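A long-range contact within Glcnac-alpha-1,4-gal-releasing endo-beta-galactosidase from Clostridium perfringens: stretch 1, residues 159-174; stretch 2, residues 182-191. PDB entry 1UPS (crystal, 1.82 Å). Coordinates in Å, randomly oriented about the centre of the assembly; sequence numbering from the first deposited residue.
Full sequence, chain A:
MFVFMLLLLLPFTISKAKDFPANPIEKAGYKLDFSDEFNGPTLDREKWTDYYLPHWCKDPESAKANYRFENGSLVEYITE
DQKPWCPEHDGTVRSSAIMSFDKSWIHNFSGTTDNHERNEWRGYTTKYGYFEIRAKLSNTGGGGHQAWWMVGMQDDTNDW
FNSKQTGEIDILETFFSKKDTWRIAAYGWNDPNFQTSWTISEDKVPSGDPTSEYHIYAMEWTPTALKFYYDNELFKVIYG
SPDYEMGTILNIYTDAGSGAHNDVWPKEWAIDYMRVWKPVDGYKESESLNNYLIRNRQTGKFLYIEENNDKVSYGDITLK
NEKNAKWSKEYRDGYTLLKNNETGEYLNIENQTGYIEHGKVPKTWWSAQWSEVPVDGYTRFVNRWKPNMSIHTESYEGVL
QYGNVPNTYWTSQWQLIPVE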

# COMPACT_ATOMS: atom_id res chain seq x y z
N ASP A 159 11.62 16.09 16.86
CA ASP A 159 12.46 16.73 15.85
C ASP A 159 12.58 15.79 14.66
O ASP A 159 11.88 14.77 14.63
CB ASP A 159 13.78 17.20 16.46
CG ASP A 159 14.76 16.07 16.76
OD1 ASP A 159 14.59 14.90 16.32
OD2 ASP A 159 15.78 16.30 17.45
N TRP A 160 13.44 16.12 13.69
CA TRP A 160 13.68 15.21 12.55
C TRP A 160 14.95 14.38 12.73
O TRP A 160 14.93 13.15 12.65
CB TRP A 160 13.76 15.99 11.22
CG TRP A 160 14.19 15.13 10.05
CD1 TRP A 160 15.45 15.03 9.50
CD2 TRP A 160 13.37 14.23 9.29
NE1 TRP A 160 15.46 14.13 8.46
CE2 TRP A 160 14.19 13.64 8.30
CE3 TRP A 160 12.01 13.87 9.36
CZ2 TRP A 160 13.69 12.71 7.38
CZ3 TRP A 160 11.51 12.95 8.43
CH2 TRP A 160 12.35 12.37 7.45
N PHE A 161 16.07 15.05 12.99
CA PHE A 161 17.36 14.37 12.91
C PHE A 161 17.57 13.26 13.94
O PHE A 161 18.31 12.29 13.69
CB PHE A 161 18.50 15.40 12.89
CG PHE A 161 18.53 16.19 11.61
CD1 PHE A 161 18.09 17.51 11.59
CD2 PHE A 161 18.94 15.59 10.43
CE1 PHE A 161 18.11 18.24 10.40
CE2 PHE A 161 18.96 16.32 9.23
CZ PHE A 161 18.53 17.64 9.22
N ASN A 162 16.89 13.37 15.09
CA ASN A 162 16.99 12.33 16.11
C ASN A 162 15.79 11.38 16.15
O ASN A 162 15.82 10.38 16.87
CB ASN A 162 17.26 12.94 17.47
CG ASN A 162 18.54 13.74 17.49
OD1 ASN A 162 19.63 13.18 17.39
ND2 ASN A 162 18.42 15.07 17.57
N SER A 163 14.78 11.66 15.34
CA SER A 163 13.59 10.81 15.29
C SER A 163 13.84 9.55 14.46
O SER A 163 14.52 9.59 13.42
CB SER A 163 12.41 11.57 14.68
OG SER A 163 11.24 10.76 14.69
N LYS A 164 13.25 8.44 14.91
CA LYS A 164 13.17 7.23 14.13
C LYS A 164 11.70 6.95 13.72
O LYS A 164 11.39 5.87 13.23
CB LYS A 164 13.70 6.03 14.92
CG LYS A 164 15.20 6.04 15.23
N GLN A 165 10.81 7.92 13.93
CA GLN A 165 9.38 7.71 13.67
C GLN A 165 8.93 8.56 12.50
O GLN A 165 8.05 9.44 12.62
CB GLN A 165 8.53 7.95 14.95
CG GLN A 165 8.97 7.03 16.08
CD GLN A 165 8.10 7.03 17.33
OE1 GLN A 165 7.26 7.89 17.51
NE2 GLN A 165 8.30 6.03 18.18
N THR A 166 9.56 8.29 11.36
CA THR A 166 9.50 9.15 10.18
C THR A 166 8.99 8.41 8.95
O THR A 166 9.20 8.87 7.82
CB THR A 166 10.94 9.65 9.84
OG1 THR A 166 11.79 8.48 9.77
CG2 THR A 166 11.54 10.50 10.97
N GLY A 167 8.35 7.24 9.14
CA GLY A 167 7.85 6.47 8.01
C GLY A 167 6.93 7.24 7.08
O GLY A 167 6.15 8.10 7.53
N GLU A 168 7.03 6.95 5.78
CA GLU A 168 6.12 7.53 4.77
C GLU A 168 5.42 6.39 4.05
O GLU A 168 6.07 5.44 3.60
CB GLU A 168 6.91 8.34 3.73
CG GLU A 168 6.02 8.89 2.62
CD GLU A 168 6.75 9.76 1.61
OE1 GLU A 168 6.09 10.16 0.63
OE2 GLU A 168 7.96 10.04 1.79
N ILE A 169 4.09 6.45 3.96
CA ILE A 169 3.32 5.53 3.12
C ILE A 169 2.56 6.35 2.10
O ILE A 169 1.70 7.14 2.46
CB ILE A 169 2.32 4.65 3.93
CG1 ILE A 169 3.02 3.87 5.04
CG2 ILE A 169 1.53 3.70 2.98
CD1 ILE A 169 2.03 3.29 6.08
N ASP A 170 2.90 6.18 0.82
CA ASP A 170 2.16 6.86 -0.23
C ASP A 170 1.06 5.91 -0.68
O ASP A 170 1.30 5.02 -1.49
CB ASP A 170 3.09 7.22 -1.38
CG ASP A 170 4.25 8.07 -0.91
OD1 ASP A 170 3.99 9.07 -0.20
OD2 ASP A 170 5.43 7.76 -1.15
N ILE A 171 -0.13 6.04 -0.09
CA ILE A 171 -1.23 5.09 -0.37
C ILE A 171 -1.69 5.25 -1.80
O ILE A 171 -2.06 4.28 -2.45
CB ILE A 171 -2.42 5.29 0.61
CG1 ILE A 171 -1.94 5.25 2.07
CG2 ILE A 171 -3.51 4.22 0.39
CD1 ILE A 171 -2.98 5.85 3.05
N LEU A 172 -1.67 6.49 -2.28
CA LEU A 172 -1.93 6.77 -3.68
C LEU A 172 -1.00 7.91 -4.10
O LEU A 172 -0.88 8.90 -3.39
CB LEU A 172 -3.40 7.17 -3.88
CG LEU A 172 -3.83 7.41 -5.33
CD1 LEU A 172 -5.30 6.95 -5.54
CD2 LEU A 172 -3.74 8.90 -5.68
N GLU A 173 -0.34 7.75 -5.25
CA GLU A 173 0.58 8.75 -5.75
C GLU A 173 0.47 8.83 -7.27
O GLU A 173 1.39 9.30 -7.96
CB GLU A 173 2.02 8.39 -5.30
CG GLU A 173 2.96 9.57 -5.39
CD GLU A 173 4.41 9.23 -5.04
OE1 GLU A 173 5.03 10.07 -4.38
OE2 GLU A 173 4.95 8.17 -5.48
N THR A 174 -0.69 8.41 -7.80
CA THR A 174 -0.90 8.21 -9.23
C THR A 174 -0.61 9.45 -10.09
O THR A 174 -1.12 10.54 -9.82
CB THR A 174 -2.33 7.71 -9.45
OG1 THR A 174 -2.51 6.51 -8.66
CG2 THR A 174 -2.52 7.26 -10.92
N TRP A 182 -2.41 2.65 -10.54
CA TRP A 182 -2.50 3.10 -9.15
C TRP A 182 -1.07 2.95 -8.61
O TRP A 182 -0.57 1.84 -8.42
CB TRP A 182 -3.51 2.25 -8.35
CG TRP A 182 -3.56 2.59 -6.87
CD1 TRP A 182 -2.99 3.69 -6.25
CD2 TRP A 182 -4.20 1.83 -5.83
NE1 TRP A 182 -3.24 3.65 -4.89
CE2 TRP A 182 -3.98 2.53 -4.61
CE3 TRP A 182 -4.96 0.65 -5.81
CZ2 TRP A 182 -4.48 2.07 -3.38
CZ3 TRP A 182 -5.44 0.19 -4.58
CH2 TRP A 182 -5.21 0.91 -3.39
N ARG A 183 -0.43 4.09 -8.39
CA ARG A 183 0.92 4.15 -7.85
C ARG A 183 0.87 4.11 -6.32
O ARG A 183 0.16 4.89 -5.70
CB ARG A 183 1.58 5.46 -8.30
CG ARG A 183 3.05 5.57 -7.93
CD ARG A 183 3.72 6.79 -8.61
NE ARG A 183 5.09 7.05 -8.18
CZ ARG A 183 6.18 6.92 -8.94
NH1 ARG A 183 6.10 6.47 -10.20
NH2 ARG A 183 7.37 7.21 -8.43
N ILE A 184 1.66 3.20 -5.75
CA ILE A 184 1.74 2.99 -4.30
C ILE A 184 3.23 2.94 -3.95
O ILE A 184 4.02 2.32 -4.68
CB ILE A 184 1.06 1.66 -3.90
CG1 ILE A 184 -0.44 1.70 -4.19
CG2 ILE A 184 1.25 1.37 -2.39
CD1 ILE A 184 -1.09 0.30 -4.26
N ALA A 185 3.62 3.60 -2.86
CA ALA A 185 5.04 3.61 -2.46
C ALA A 185 5.20 3.70 -0.95
O ALA A 185 4.26 4.07 -0.25
CB ALA A 185 5.80 4.78 -3.16
N ALA A 186 6.39 3.36 -0.45
CA ALA A 186 6.66 3.48 0.99
C ALA A 186 8.15 3.57 1.24
O ALA A 186 8.95 3.01 0.49
CB ALA A 186 6.06 2.29 1.76
N TYR A 187 8.52 4.22 2.34
CA TYR A 187 9.93 4.39 2.72
C TYR A 187 9.97 4.81 4.18
O TYR A 187 9.13 5.58 4.62
CB TYR A 187 10.56 5.48 1.84
CG TYR A 187 12.02 5.78 2.14
CD1 TYR A 187 12.97 4.76 2.19
CD2 TYR A 187 12.44 7.10 2.34
CE1 TYR A 187 14.32 5.06 2.47
CE2 TYR A 187 13.79 7.40 2.60
CZ TYR A 187 14.70 6.38 2.67
OH TYR A 187 16.04 6.68 2.94
N GLY A 188 10.95 4.30 4.93
CA GLY A 188 11.04 4.62 6.35
C GLY A 188 11.78 5.90 6.71
O GLY A 188 11.68 6.36 7.84
N TRP A 189 12.49 6.49 5.75
CA TRP A 189 13.34 7.67 6.05
C TRP A 189 14.32 7.32 7.18
O TRP A 189 15.20 6.48 6.98
CB TRP A 189 12.49 8.93 6.32
CG TRP A 189 11.75 9.39 5.08
CD1 TRP A 189 10.49 9.02 4.67
CD2 TRP A 189 12.26 10.27 4.07
NE1 TRP A 189 10.19 9.63 3.47
CE2 TRP A 189 11.25 10.41 3.09
CE3 TRP A 189 13.46 10.97 3.91
CZ2 TRP A 189 11.42 11.22 1.95
CZ3 TRP A 189 13.62 11.79 2.78
CH2 TRP A 189 12.61 11.90 1.82
N ASN A 190 14.19 7.94 8.35
CA ASN A 190 15.11 7.68 9.47
C ASN A 190 14.79 6.42 10.28
O ASN A 190 15.51 6.10 11.24
CB ASN A 190 15.13 8.86 10.46
CG ASN A 190 15.76 10.11 9.89
OD1 ASN A 190 16.44 10.09 8.86
ND2 ASN A 190 15.57 11.23 10.60
N ASP A 191 13.71 5.71 9.91
CA ASP A 191 13.26 4.53 10.67
C ASP A 191 14.02 3.26 10.26
O ASP A 191 13.84 2.79 9.14
CB ASP A 191 11.74 4.33 10.42
CG ASP A 191 11.14 3.26 11.31
OD1 ASP A 191 9.89 3.13 11.30
OD2 ASP A 191 11.83 2.52 12.05
O HOH W 1 7.64 7.93 -5.73

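Two acidic side chains lie in unusually close contact on one face of the hairpin-like pairing: OE1 of Glu-168 is 2.5 Å from OD1 of Asp-170. Two carboxylates would repel at this distance, so one of the acid groups probably holds a proton and donates it to the other; the coordinates do not say which. Alternate residues of a strand point to the same face, which is what brings these two acids together, and both are buried.

The strand that carries them, 168-170, runs antiparallel to strand 182-187, their axes approaching to 4.6 Å at 175°. Glu-168 and Tyr-187 form one hydrogen-bonded pair, with Glu-168 N to Tyr-187 O at 2.8 Å and Tyr-187 N to Glu-168 O at 3.0 Å. Asp-170 and Ala-185 form the next, through Asp-170 N to Ala-185 O at 2.7 Å and Ala-185 N to Asp-170 O at 3.0 Å. Between them Ile-169 faces Ala-186 in a non-hydrogen-bonded pair, with both side chains on the other face of the sheet. The small Ala-185 side chain lies beside Asp-170, its CB 3.6 Å from Asp-170 OD2.

Glu-168 also reaches beyond the strand pairing. The extended side chain of Glu-168 places OE2 2.8 Å from NE1 of Trp-189, near the plane of the indole, where the ring N-H can donate directly. Trp-189 belongs to a type II' turn, Gly-188 to Asp-191, and Thr-166 anchors the start of that turn by donating from OG1 to Gly-188 O at 2.9 Å. The next residue, Asn-190, packs its ND2 over one face of the Trp-160 ring and makes weak hydrogen bonds from ND2 to Trp-160 O (2.9 Å) and Ser-163 O (3.4 Å). Trp-160 meets Trp-189 obliquely, with CH2 3.6 Å from Trp-189 CB.

At the other end, the first stretch turns a corner at Ile-171, yet the contact continues. Ile-171 O accepts a hydrogen bond from Trp-182 NE1 at 2.8 Å, while Leu-172 adds apolar packing, its CG 3.9 Å from Trp-182 CD1. Past the corner a single backbone hydrogen bond joins the two stretches, from Glu-173 N to Arg-183 O at 2.9 Å. The same two residues form a salt bridge, Arg-183 NE to Glu-173 OE2 at 2.9 Å, with the carboxylate oxygen at the edge of the guanidinium. A water reinforces it, donating to Glu-173 OE2 (2.7 Å) and accepting from Arg-183 NH2 (2.8 Å). Finally, Thr-174 OG1 accepts a hydrogen bond from Arg-183 N at 3.2 Å.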